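Local structure of kinetochore protein mis18 (Schizosaccharomyces pombe, 5J6P) at residues L61-T64 with R65-E68; K49-D53 with G54-Y58. The protein acts, here through its zinc-binding Yippee-like part, in the complex that recruits CENP-A to centromeres, maintaining kinetochore factors and histone deacetylation in the central core. One frame throughout, in Å; residues are numbered along the deposited sequence.

Contact 1: residues L61-T64 with R65-E68; sequences LSCT and RCNE. With ZN (zinc ion), chain D.
Cys-63 and Cys-66 bring their sulfurs to one zinc ion from either end of a tight turn, a worked example of the CxxC zinc knuckle. Each sulfur, Cys-63 SG and Cys-66 SG, lies 2.2 Å from ZN, and the two subtend about 110° at the metal, as expected of tetrahedral coordination. Having SG roughly anti to the backbone N (chi1 155°) carries the sulfur of Cys-63 off the strand end and over the turn to the zinc ion. Cys-9 and Cys-12, the cysteines of a second CxxC, complete the four-cysteine site.

Amide-to-sulfur bonds make up the second shell. Cys-66 N gives an almost straight bond (173°) to Cys-63 SG at 3.2 Å, and Glu-68 N reaches Cys-66 SG more weakly at 3.4 Å. Such donors probably spread some of the thiolate charge gathered round the metal, and probably help to hold the backbone that presents both ligands.

Main-chain bonds close the turn itself. Asn-67 N lies nearly in line with the C=O of Cys-63, Asn-67 N to Cys-63 O 2.6 Å, though its N-H is bent away from that line, while Cys-63 N donates to Glu-68 O at 2.9 Å, lying in the carbonyl plane. The same Glu-68 O also takes a CA-H contact from Ser-62 CA at 3.1 Å. Asn-67, with positive phi, lets the chain double back here.

The polar side chains find their partners in neighbouring parts of the chain: Ser-62 OG bonds to Glu-45, Asn-67 OD1 to Arg-43, Thr-64 OG1 to the backbone of Asn-40, and Glu-68 pairs with Lys-94. The knuckle thus links strand 57-63 to strand 69-76, with strand 42-50 alongside the former, and Arg-65 packs on Phe-13 of the second subunit.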
loop_
_atom_site.group_PDB
_atom_site.type_symbol
_atom_site.label_atom_id
_atom_site.label_comp_id
_atom_site.label_asym_id
_atom_site.label_seq_id
_atom_site.Cartn_x
_atom_site.Cartn_y
_atom_site.Cartn_z
ATOM N N LEU A 61 -17.643 8.812 3.595
ATOM C CA LEU A 61 -16.673 7.771 4.004
ATOM C C LEU A 61 -15.420 8.376 4.632
ATOM O O LEU A 61 -14.759 9.235 4.002
ATOM C CB LEU A 61 -16.173 6.985 2.813
ATOM C CG LEU A 61 -16.917 5.816 2.223
ATOM C CD1 LEU A 61 -16.070 5.237 1.092
ATOM C CD2 LEU A 61 -17.185 4.797 3.313
ATOM N N SER A 62 -15.064 7.873 5.823
ATOM C CA SER A 62 -13.877 8.311 6.603
ATOM C C SER A 62 -12.811 7.200 6.773
ATOM O O SER A 62 -13.196 6.043 6.894
ATOM C CB SER A 62 -14.355 8.739 7.973
ATOM O OG SER A 62 -15.220 9.868 7.895
ATOM N N CYS A 63 -11.535 7.573 6.810
ATOM C CA CYS A 63 -10.459 6.626 7.075
ATOM C C CYS A 63 -10.372 6.344 8.572
ATOM O O CYS A 63 -9.925 7.188 9.350
ATOM C CB CYS A 63 -9.126 7.169 6.560
ATOM S SG CYS A 63 -7.671 6.498 7.399
ATOM N N THR A 64 -10.806 5.153 8.966
ATOM C CA THR A 64 -10.852 4.754 10.388
ATOM C C THR A 64 -9.620 5.093 11.201
ATOM O O THR A 64 -9.735 5.262 12.398
ATOM C CB THR A 64 -10.969 3.256 10.568
ATOM O OG1 THR A 64 -10.081 2.644 9.635
ATOM C CG2 THR A 64 -12.389 2.812 10.340
ATOM N N ARG A 65 -8.457 5.164 10.566
ATOM C CA ARG A 65 -7.248 5.611 11.234
ATOM C C ARG A 65 -7.087 7.138 11.357
ATOM O O ARG A 65 -6.888 7.618 12.459
ATOM C CB ARG A 65 -6.019 5.012 10.549
ATOM C CG ARG A 65 -4.724 5.418 11.221
ATOM C CD ARG A 65 -3.596 4.461 10.984
ATOM N NE ARG A 65 -3.775 3.284 11.823
ATOM C CZ ARG A 65 -3.836 2.031 11.375
ATOM N NH1 ARG A 65 -3.697 1.726 10.050
ATOM N NH2 ARG A 65 -4.018 1.061 12.277
ATOM N N CYS A 66 -7.124 7.851 10.237
ATOM C CA CYS A 66 -6.825 9.279 10.230
ATOM C C CYS A 66 -8.076 10.148 10.216
ATOM O O CYS A 66 -7.987 11.371 10.098
ATOM C CB CYS A 66 -5.933 9.630 9.037
ATOM S SG CYS A 66 -6.833 9.982 7.509
ATOM N N ASN A 67 -9.239 9.520 10.339
ATOM C CA ASN A 67 -10.523 10.284 10.349
ATOM C C ASN A 67 -10.801 11.224 9.163
ATOM O O ASN A 67 -11.741 11.952 9.187
ATOM C CB ASN A 67 -10.655 11.088 11.635
ATOM C CG ASN A 67 -10.600 10.216 12.859
ATOM O OD1 ASN A 67 -11.259 9.184 12.937
ATOM N ND2 ASN A 67 -9.798 10.618 13.822
ATOM N N GLU A 68 -10.001 11.185 8.120
ATOM C CA GLU A 68 -10.190 12.049 7.010
ATOM C C GLU A 68 -11.383 11.553 6.181
ATOM O O GLU A 68 -11.641 10.355 6.061
ATOM C CB GLU A 68 -8.916 12.051 6.165
ATOM C CG GLU A 68 -8.779 13.259 5.262
ATOM C CD GLU A 68 -8.259 14.490 5.980
ATOM O OE1 GLU A 68 -8.527 14.666 7.172
ATOM O OE2 GLU A 68 -7.574 15.300 5.337
HETATM ZN ZN ZN D . -6.223 8.053 6.745
#

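Contact 2: residues K49-D53 with G54-Y58; sequences KRSDD and GLCVY
Lys-49 runs obliquely across one face of the Tyr-58 ring at the mouth of a beta hairpin. Its CB sits over that face, 4.3 Å from the Tyr-58 ring centroid in a CH-pi contact displaced toward the rim. CG lies 3.7 Å from Tyr-58 O; then a bend at chi3 (-48°) brings CE back to the ring, 3.3 Å from Tyr-58 OH. NZ turns away from the hydroxyl, to 4.1 Å from Tyr-58 OH, and has a long, weak ion pair with Glu-60. Beneath this side chain, Lys-49 and Tyr-58 form an antiparallel hydrogen-bonded pair, Lys-49 N to Tyr-58 O at 2.8 Å and Tyr-58 N to Lys-49 O at 3.1 Å. A serine in place of Tyr-58 would probably leave the lysine's aliphatic chain without its aromatic floor and free to swing.

Farther out, Ser-51 serves the loop twice: its N donates to Cys-56 O, and its OG accepts Cys-56 N at 2.7 Å. A type I turn from Ser-51 to Gly-54 reverses the chain, and Arg-50 NH1 reaches across to a lone pair of Gly-54 O at 3.0 Å, the oxygen lying out of the guanidinium plane.

The hairpin joins edge strand 42-50 to strand 57-63; strand 69-76 flanks the latter, bringing Lys-72 and Tyr-74 to the Tyr-58 ring.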
loop_
_atom_site.group_PDB
_atom_site.type_symbol
_atom_site.label_atom_id
_atom_site.label_comp_id
_atom_site.label_asym_id
_atom_site.label_seq_id
_atom_site.Cartn_x
_atom_site.Cartn_y
_atom_site.Cartn_z
ATOM N N LYS A 49 -26.658 13.013 2.822
ATOM C CA LYS A 49 -26.518 14.353 2.221
ATOM C C LYS A 49 -26.837 14.250 0.742
ATOM O O LYS A 49 -27.096 13.161 0.261
ATOM C CB LYS A 49 -25.108 14.944 2.445
ATOM C CG LYS A 49 -24.354 14.386 3.652
ATOM C CD LYS A 49 -23.304 15.338 4.220
ATOM C CE LYS A 49 -22.380 15.946 3.178
ATOM N NZ LYS A 49 -21.314 16.733 3.865
ATOM N N ARG A 50 -26.808 15.381 0.043
ATOM C CA ARG A 50 -27.285 15.477 -1.323
ATOM C C ARG A 50 -26.226 15.974 -2.250
ATOM O O ARG A 50 -25.554 16.956 -1.946
ATOM C CB ARG A 50 -28.447 16.479 -1.412
ATOM C CG ARG A 50 -29.805 15.880 -1.103
ATOM C CD ARG A 50 -30.840 16.260 -2.144
ATOM N NE ARG A 50 -31.376 17.609 -1.946
ATOM C CZ ARG A 50 -32.396 18.142 -2.624
ATOM N NH1 ARG A 50 -33.019 17.465 -3.578
ATOM N NH2 ARG A 50 -32.798 19.376 -2.346
ATOM N N SER A 51 -26.123 15.343 -3.412
ATOM C CA SER A 51 -25.254 15.834 -4.478
ATOM C C SER A 51 -25.561 17.291 -4.745
ATOM O O SER A 51 -26.605 17.783 -4.312
ATOM C CB SER A 51 -25.442 14.985 -5.729
ATOM O OG SER A 51 -26.762 14.450 -5.777
ATOM N N ASP A 52 -24.649 17.994 -5.418
ATOM C CA ASP A 52 -24.853 19.432 -5.709
ATOM C C ASP A 52 -26.080 19.675 -6.558
ATOM O O ASP A 52 -26.821 20.665 -6.335
ATOM C CB ASP A 52 -23.647 20.052 -6.416
ATOM C CG ASP A 52 -22.472 20.254 -5.493
ATOM O OD1 ASP A 52 -22.654 20.266 -4.247
ATOM O OD2 ASP A 52 -21.358 20.397 -6.036
ATOM N N ASP A 53 -26.281 18.753 -7.508
ATOM C CA ASP A 53 -27.480 18.702 -8.352
ATOM C C ASP A 53 -28.716 18.023 -7.697
ATOM O O ASP A 53 -29.468 17.369 -8.386
ATOM C CB ASP A 53 -27.132 18.006 -9.684
ATOM C CG ASP A 53 -26.983 16.494 -9.547
ATOM O OD1 ASP A 53 -26.667 16.007 -8.447
ATOM O OD2 ASP A 53 -27.198 15.786 -10.545
ATOM N N GLY A 54 -28.906 18.135 -6.383
ATOM C CA GLY A 54 -30.091 17.588 -5.716
ATOM C C GLY A 54 -30.459 16.117 -5.940
ATOM O O GLY A 54 -31.384 15.610 -5.303
ATOM N N LEU A 55 -29.721 15.396 -6.781
ATOM C CA LEU A 55 -30.242 14.162 -7.368
ATOM C C LEU A 55 -29.982 12.867 -6.587
ATOM O O LEU A 55 -30.851 11.970 -6.567
ATOM C CB LEU A 55 -29.759 14.011 -8.813
ATOM C CG LEU A 55 -30.817 14.382 -9.862
ATOM C CD1 LEU A 55 -30.176 14.455 -11.250
ATOM C CD2 LEU A 55 -31.993 13.385 -9.821
ATOM N N CYS A 56 -28.803 12.738 -5.971
ATOM C CA CYS A 56 -28.487 11.511 -5.234
ATOM C C CYS A 56 -28.353 11.764 -3.760
ATOM O O CYS A 56 -28.278 12.915 -3.321
ATOM C CB CYS A 56 -27.211 10.895 -5.758
ATOM S SG CYS A 56 -27.037 11.110 -7.522
ATOM N N VAL A 57 -28.326 10.674 -3.012
ATOM C CA VAL A 57 -28.092 10.724 -1.575
ATOM C C VAL A 57 -26.916 9.813 -1.153
ATOM O O VAL A 57 -26.911 8.592 -1.385
ATOM C CB VAL A 57 -29.391 10.418 -0.804
ATOM C CG1 VAL A 57 -29.147 10.166 0.680
ATOM C CG2 VAL A 57 -30.378 11.558 -1.015
ATOM N N TYR A 58 -25.947 10.430 -0.484
ATOM C CA TYR A 58 -24.756 9.747 -0.022
ATOM C C TYR A 58 -24.449 10.037 1.425
ATOM O O TYR A 58 -24.778 11.091 1.965
ATOM C CB TYR A 58 -23.576 10.161 -0.859
ATOM C CG TYR A 58 -23.120 11.583 -0.626
ATOM C CD1 TYR A 58 -22.239 11.886 0.407
ATOM C CD2 TYR A 58 -23.518 12.607 -1.460
ATOM C CE1 TYR A 58 -21.794 13.168 0.610
ATOM C CE2 TYR A 58 -23.073 13.898 -1.261
ATOM C CZ TYR A 58 -22.217 14.167 -0.217
ATOM O OH TYR A 58 -21.760 15.432 0.005
#

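Overall arrangement
Contacts 1 and 2 are the two turns at the ends of strand 57-63: the hairpin of contact 2 leads the chain into it, and the zinc knuckle of contact 1 takes the chain out into strand 69-76. Their centres lie about 22 Å apart, and beyond the shared chain the two do not touch, although both belong to one antiparallel sheet. The same task of reversing a chain is met differently: contact 1 adds a metal to its backbone bonds and meets the second subunit through Arg-65, whereas contact 2, at the surface and away from the zinc site, has a serine hydroxyl and a glycine besides its own.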